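Hypothetical protein, IPT/TIG domain protein (Bacteroides ovatus, PDB 4HW6) is of unknown function but, as an IPT/TIG-domain protein with a six-bladed beta-propeller, probably helps bind nutrients such as carbohydrates. Local coordinates at residues H249-S254 and T263-M268; G116-N121 and N423-K428. All blocks are in the same frame, centred on the assembly; numbering follows the deposited sequence. Where two conformers were deposited one is given.

Contact 1 of 2, residues H249-S254 and T263-M268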
loop_
_atom_site.group_PDB
_atom_site.type_symbol
_atom_site.label_atom_id
_atom_site.label_comp_id
_atom_site.label_asym_id
_atom_site.label_seq_id
_atom_site.Cartn_x
_atom_site.Cartn_y
_atom_site.Cartn_z
ATOM N N HIS A 249 25.725 -16.940 6.564
ATOM C CA HIS A 249 26.601 -15.918 7.137
ATOM C C HIS A 249 25.753 -15.004 8.056
ATOM O O HIS A 249 24.695 -14.494 7.646
ATOM C CB HIS A 249 27.268 -15.163 5.981
ATOM C CG HIS A 249 28.108 -16.062 5.131
ATOM N ND1 HIS A 249 29.372 -16.446 5.510
ATOM C CD2 HIS A 249 27.818 -16.759 4.006
ATOM C CE1 HIS A 249 29.856 -17.292 4.606
ATOM N NE2 HIS A 249 28.929 -17.502 3.688
ATOM N N ALA A 250 26.211 -14.806 9.287
ATOM C CA ALA A 250 25.472 -13.949 10.249
ATOM C C ALA A 250 25.967 -12.505 10.161
ATOM O O ALA A 250 26.767 -12.062 10.998
ATOM C CB ALA A 250 25.647 -14.469 11.675
HETATM N N MSE A 251 25.445 -11.780 9.183
HETATM C CA MSE A 251 25.926 -10.431 8.895
HETATM C C MSE A 251 25.085 -9.778 7.830
HETATM O O MSE A 251 24.267 -10.441 7.154
HETATM C CB MSE A 251 27.401 -10.483 8.426
HETATM C CG MSE A 251 27.603 -11.247 7.111
HETATM SE SE MSE A 251 29.458 -11.712 6.785
HETATM C CE MSE A 251 29.843 -12.744 8.381
ATOM N N ILE A 252 25.248 -8.456 7.713
ATOM C CA ILE A 252 24.761 -7.738 6.566
ATOM C C ILE A 252 25.975 -7.429 5.683
ATOM O O ILE A 252 27.004 -6.949 6.153
ATOM C CB ILE A 252 24.069 -6.430 6.966
ATOM C CG1 ILE A 252 22.876 -6.742 7.867
ATOM C CG2 ILE A 252 23.643 -5.622 5.728
ATOM C CD1 ILE A 252 22.285 -5.502 8.523
ATOM N N SER A 253 25.799 -7.690 4.390
ATOM C CA SER A 253 26.786 -7.422 3.376
ATOM C C SER A 253 26.284 -6.295 2.486
ATOM O O SER A 253 25.081 -5.955 2.513
ATOM C CB SER A 253 27.020 -8.684 2.517
ATOM O OG SER A 253 27.430 -9.814 3.309
ATOM N N SER A 254 27.156 -5.762 1.641
ATOM C CA SER A 254 26.710 -4.832 0.606
ATOM C C SER A 254 27.495 -4.938 -0.681
ATOM O O SER A 254 28.657 -5.372 -0.701
ATOM C CB SER A 254 26.804 -3.371 1.072
ATOM O OG SER A 254 28.151 -2.960 1.196
ATOM N N THR A 263 31.412 -5.265 0.343
ATOM C CA THR A 263 31.773 -5.266 1.754
ATOM C C THR A 263 31.078 -6.473 2.343
ATOM O O THR A 263 29.864 -6.457 2.527
ATOM C CB THR A 263 31.297 -3.970 2.428
ATOM O OG1 THR A 263 31.901 -2.852 1.757
ATOM C CG2 THR A 263 31.674 -3.942 3.924
ATOM N N GLU A 264 31.846 -7.529 2.614
ATOM C CA GLU A 264 31.240 -8.755 3.098
ATOM C C GLU A 264 30.556 -8.558 4.449
ATOM O O GLU A 264 29.469 -9.067 4.669
ATOM C CB GLU A 264 32.279 -9.879 3.189
ATOM C CG GLU A 264 31.638 -11.202 3.532
ATOM C CD GLU A 264 32.548 -12.405 3.389
ATOM O OE1 GLU A 264 33.764 -12.222 3.157
ATOM O OE2 GLU A 264 32.031 -13.543 3.554
ATOM N N GLU A 265 31.215 -7.857 5.369
ATOM C CA GLU A 265 30.688 -7.680 6.707
ATOM C C GLU A 265 30.495 -6.195 7.016
ATOM O O GLU A 265 31.370 -5.563 7.624
ATOM C CB GLU A 265 31.653 -8.323 7.702
ATOM C CG GLU A 265 31.073 -8.486 9.099
ATOM C CD GLU A 265 32.075 -9.103 10.053
ATOM O OE1 GLU A 265 32.526 -10.236 9.796
ATOM O OE2 GLU A 265 32.406 -8.457 11.060
ATOM N N GLU A 266 29.364 -5.627 6.590
ATOM C CA GLU A 266 28.992 -4.263 7.025
ATOM C C GLU A 266 28.816 -4.283 8.539
ATOM O O GLU A 266 29.298 -3.391 9.226
ATOM C CB GLU A 266 27.717 -3.765 6.344
ATOM C CG GLU A 266 27.881 -3.449 4.853
ATOM C CD GLU A 266 28.481 -2.083 4.588
ATOM O OE1 GLU A 266 28.769 -1.346 5.563
ATOM O OE2 GLU A 266 28.662 -1.725 3.390
ATOM N N VAL A 267 28.129 -5.305 9.051
ATOM C CA VAL A 267 28.007 -5.520 10.496
ATOM C C VAL A 267 27.628 -6.958 10.766
ATOM O O VAL A 267 26.972 -7.584 9.939
ATOM C CB VAL A 267 26.957 -4.544 11.112
ATOM C CG1 VAL A 267 25.536 -4.930 10.737
ATOM C CG2 VAL A 267 27.136 -4.425 12.629
HETATM N N MSE A 268 28.037 -7.491 11.914
HETATM C CA MSE A 268 27.591 -8.827 12.331
HETATM C C MSE A 268 26.127 -8.771 12.743
HETATM O O MSE A 268 25.642 -7.757 13.255
HETATM C CB MSE A 268 28.403 -9.352 13.520
HETATM C CG MSE A 268 29.862 -9.617 13.218
HETATM SE SE MSE A 268 30.118 -10.927 11.809
HETATM C CE MSE A 268 29.120 -12.489 12.435
HETATM O O HOH W 1 30.098 -2.280 -0.597
#

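Contact 2 of 2, residues G116-N121 and N423-K428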
loop_
_atom_site.group_PDB
_atom_site.type_symbol
_atom_site.label_atom_id
_atom_site.label_comp_id
_atom_site.label_asym_id
_atom_site.label_seq_id
_atom_site.Cartn_x
_atom_site.Cartn_y
_atom_site.Cartn_z
ATOM N N GLY A 116 -6.893 -10.689 -9.699
ATOM C CA GLY A 116 -6.874 -12.139 -9.560
ATOM C C GLY A 116 -8.262 -12.707 -9.431
ATOM O O GLY A 116 -9.079 -12.187 -8.648
ATOM N N LYS A 117 -8.527 -13.789 -10.180
ATOM C CA LYS A 117 -9.824 -14.466 -10.146
ATOM C C LYS A 117 -9.573 -15.966 -10.161
ATOM O O LYS A 117 -8.672 -16.439 -10.842
ATOM C CB LYS A 117 -10.673 -14.065 -11.350
ATOM C CG LYS A 117 -11.006 -12.573 -11.369
ATOM C CD LYS A 117 -11.726 -12.214 -12.658
ATOM C CE LYS A 117 -12.227 -10.777 -12.664
ATOM N NZ LYS A 117 -12.981 -10.514 -13.921
ATOM N N LEU A 118 -10.346 -16.692 -9.368
ATOM C CA LEU A 118 -10.225 -18.138 -9.274
ATOM C C LEU A 118 -11.553 -18.784 -9.681
ATOM O O LEU A 118 -12.577 -18.108 -9.842
ATOM C CB LEU A 118 -9.902 -18.541 -7.839
ATOM C CG LEU A 118 -8.539 -18.184 -7.237
ATOM C CD1 LEU A 118 -8.317 -16.683 -7.156
ATOM C CD2 LEU A 118 -8.424 -18.855 -5.873
ATOM N N TYR A 119 -11.542 -20.091 -9.867
ATOM C CA TYR A 119 -12.778 -20.793 -10.179
ATOM C C TYR A 119 -12.901 -22.066 -9.362
ATOM O O TYR A 119 -12.000 -22.417 -8.602
ATOM C CB TYR A 119 -12.948 -21.041 -11.699
ATOM C CG TYR A 119 -11.824 -21.780 -12.392
ATOM C CD1 TYR A 119 -10.672 -21.105 -12.780
ATOM C CD2 TYR A 119 -11.928 -23.142 -12.709
ATOM C CE1 TYR A 119 -9.642 -21.756 -13.427
ATOM C CE2 TYR A 119 -10.894 -23.801 -13.373
ATOM C CZ TYR A 119 -9.755 -23.097 -13.718
ATOM O OH TYR A 119 -8.714 -23.709 -14.368
ATOM N N GLU A 120 -14.064 -22.706 -9.487
ATOM C CA GLU A 120 -14.410 -23.895 -8.727
ATOM C C GLU A 120 -14.345 -23.635 -7.228
ATOM O O GLU A 120 -13.562 -24.235 -6.519
ATOM C CB GLU A 120 -13.532 -25.066 -9.155
ATOM C CG GLU A 120 -14.260 -26.400 -9.187
ATOM C CD GLU A 120 -13.624 -27.378 -10.160
ATOM O OE1 GLU A 120 -13.597 -27.080 -11.374
ATOM O OE2 GLU A 120 -13.150 -28.443 -9.708
ATOM N N ASN A 121 -15.195 -22.713 -6.782
ATOM C CA ASN A 121 -15.205 -22.198 -5.407
ATOM C C ASN A 121 -13.799 -22.011 -4.816
ATOM O O ASN A 121 -13.445 -22.555 -3.757
ATOM C CB ASN A 121 -16.127 -23.038 -4.500
ATOM C CG ASN A 121 -16.401 -22.356 -3.169
ATOM O OD1 ASN A 121 -16.578 -21.122 -3.096
ATOM N ND2 ASN A 121 -16.394 -23.138 -2.106
ATOM N N ASN A 423 -4.671 -16.739 -1.084
ATOM C CA ASN A 423 -5.875 -16.415 -1.842
ATOM C C ASN A 423 -5.571 -16.077 -3.289
ATOM O O ASN A 423 -6.476 -15.893 -4.083
ATOM C CB ASN A 423 -6.621 -15.255 -1.180
ATOM C CG ASN A 423 -7.301 -15.677 0.091
ATOM O OD1 ASN A 423 -7.826 -16.804 0.172
ATOM N ND2 ASN A 423 -7.279 -14.810 1.100
ATOM N N HIS A 424 -4.282 -15.978 -3.618
ATOM C CA HIS A 424 -3.813 -15.838 -4.993
ATOM C C HIS A 424 -4.294 -14.562 -5.641
ATOM O O HIS A 424 -4.441 -14.487 -6.860
ATOM C CB HIS A 424 -4.172 -17.100 -5.758
ATOM C CG HIS A 424 -3.597 -18.328 -5.111
ATOM N ND1 HIS A 424 -2.248 -18.621 -5.160
ATOM C CD2 HIS A 424 -4.168 -19.283 -4.337
ATOM C CE1 HIS A 424 -2.013 -19.712 -4.441
ATOM N NE2 HIS A 424 -3.161 -20.131 -3.932
ATOM N N ARG A 425 -4.450 -13.535 -4.805
ATOM C CA ARG A 425 -4.990 -12.264 -5.232
ATOM C C ARG A 425 -4.189 -11.110 -4.667
ATOM O O ARG A 425 -3.621 -11.216 -3.565
ATOM C CB ARG A 425 -6.434 -12.129 -4.743
ATOM C CG ARG A 425 -7.452 -13.039 -5.422
ATOM C CD ARG A 425 -8.648 -13.114 -4.504
ATOM N NE ARG A 425 -9.782 -13.870 -4.998
ATOM C CZ ARG A 425 -10.154 -15.082 -4.576
ATOM N NH1 ARG A 425 -9.432 -15.810 -3.704
ATOM N NH2 ARG A 425 -11.281 -15.592 -5.087
ATOM N N VAL A 426 -4.210 -9.996 -5.400
ATOM C CA VAL A 426 -3.836 -8.695 -4.853
ATOM C C VAL A 426 -5.080 -8.051 -4.248
ATOM O O VAL A 426 -6.079 -7.802 -4.937
ATOM C CB VAL A 426 -3.239 -7.752 -5.917
ATOM C CG1 VAL A 426 -2.840 -6.431 -5.277
ATOM C CG2 VAL A 426 -2.042 -8.393 -6.605
ATOM N N ARG A 427 -5.010 -7.778 -2.958
ATOM C CA ARG A 427 -6.075 -7.118 -2.225
ATOM C C ARG A 427 -5.729 -5.622 -2.149
ATOM O O ARG A 427 -4.564 -5.227 -2.295
ATOM C CB ARG A 427 -6.211 -7.694 -0.821
ATOM C CG ARG A 427 -6.326 -9.212 -0.726
ATOM C CD ARG A 427 -7.654 -9.745 -1.214
ATOM N NE ARG A 427 -8.773 -9.493 -0.307
ATOM C CZ ARG A 427 -8.978 -10.078 0.875
ATOM N NH1 ARG A 427 -8.193 -11.015 1.338
ATOM N NH2 ARG A 427 -10.034 -9.748 1.585
ATOM N N LYS A 428 -6.752 -4.802 -1.977
ATOM C CA LYS A 428 -6.579 -3.358 -1.821
ATOM C C LYS A 428 -7.152 -2.902 -0.485
ATOM O O LYS A 428 -8.197 -3.385 -0.053
ATOM C CB LYS A 428 -7.253 -2.648 -2.976
ATOM C CG LYS A 428 -7.206 -1.125 -2.966
ATOM C CD LYS A 428 -7.821 -0.649 -4.287
ATOM C CE LYS A 428 -8.220 0.798 -4.287
ATOM N NZ LYS A 428 -8.859 1.125 -5.610
HETATM O O HOH W 2 -11.327 -12.741 -7.192
HETATM O O HOH W 3 -12.522 -15.123 -8.248
#

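Contact 1 of 2, residues H249-S254 and T263-M268
S254 OG is gripped twice. It gives its hydrogen to E266 OE2, with S254 OG and E266 OE2 2.6 Å apart, and it accepts one from a water that also bonds T263 OG1. The hydroxyl sits between its backbone N and carbonyl carbon (chi1 70°). E266 folds to meet it. Its chain bends at chi2 (-82°), and OE2 offers the anti lone pair. K241 forms a salt bridge to the same oxygen. An alanine in place of E266 would remove the carboxylate and would probably leave S254 OG and K241 without this shared partner. S253 OG turns the other way and donates in plane to a lone pair of E264 O, 2.6 Å from S253 OG.

The backbones pair antiparallel. S254 and T263 bond both ways, S254 N to T263 O and T263 N to S254 O. I252 N reaches V267 O at 2.9 Å, nearly along the C=O axis. I252 O takes the less straight bond from E266 N (134°).

The selenomethionine M251 bends at chi3 and sets SE 3.4 Å from E264 O. M251 CE meets SE of M268, also a selenomethionine, at 3.9 Å, the two side chains running alongside. On the face of I252, its CD1 touches V267 CG1 at 4.0 Å. E264 starts away from the other strand, but its extended chain passes M251 SE, and its carboxylate salt-bridges R246.

E266 and V267 both face I252, a classic beta bulge. It shifts the register between the third strand of a propeller blade and the fourth, outermost strand.

Contact 2 of 2, residues G116-N121 and N423-K428
L118 lays a methyl group on the flat end of R425. Its CD1 stands over the centre of one guanidinium face, with L118 CD1 and R425 CZ 3.5 Å apart. The two side chains cross obliquely. L118 has CG beside its backbone N (chi1 -68°), which aims the branch at the arginine. R425 is extended from CG to NE. Its last torsion (chi4 106°) then turns the guanidinium across the line of the chain. L118 CD2 adds a looser touch, and CD1 also packs on the carbonyl of N423, with L118 CD1 and N423 O 3.7 Å apart.

The polar rim of R425 is tied on several sides. NH1 makes a weak bond back to N423 O, while NH2 bonds OD1 of N122, the residue just after N121 in the same loop. A water in the guanidinium plane accepts from NE, 2.9 Å from R425 NE, and donates to G116 O, 2.7 Å from that oxygen. A second water accepts from L118 N and more weakly from NH2. The two segments therefore meet by apolar packing and water bridges. These bonds would help hold the guanidinium in the rotation that presents its face to L118.

G116 lies close to the backbone of H424 and R425. A CB there would sit 2.9 Å from H424 O and would also jam against the preceding carbonyl, so the backbone calls for glycine. H424, with positive phi (63°), and R425 both face D420 in a G1 beta bulge.

Just before G116, strand 109-115 pairs with strand 425-431. The first strand of the propeller thus completes the blade made by the last strands of the chain, the "velcro" closure of a beta-propeller.

How the contacts relate
Contact 1 lies far out on the propeller, its centre about 30 Å from that of the chain, and is only partly buried. Contact 2 is a buried contact, its centre about 18 Å from that of the chain. The centres of the two contacts are about 39 Å apart and they do not touch. They share no strand: contact 1 joins neighbouring strands within one blade, whereas contact 2 brings together segments some 300 residues apart where the ring closes. Along the chain, contact 1 falls inside the span closed by contact 2. Direct backbone and hydroxyl bonds carry contact 1. Contact 2 relies on a methyl over a guanidinium and on waters.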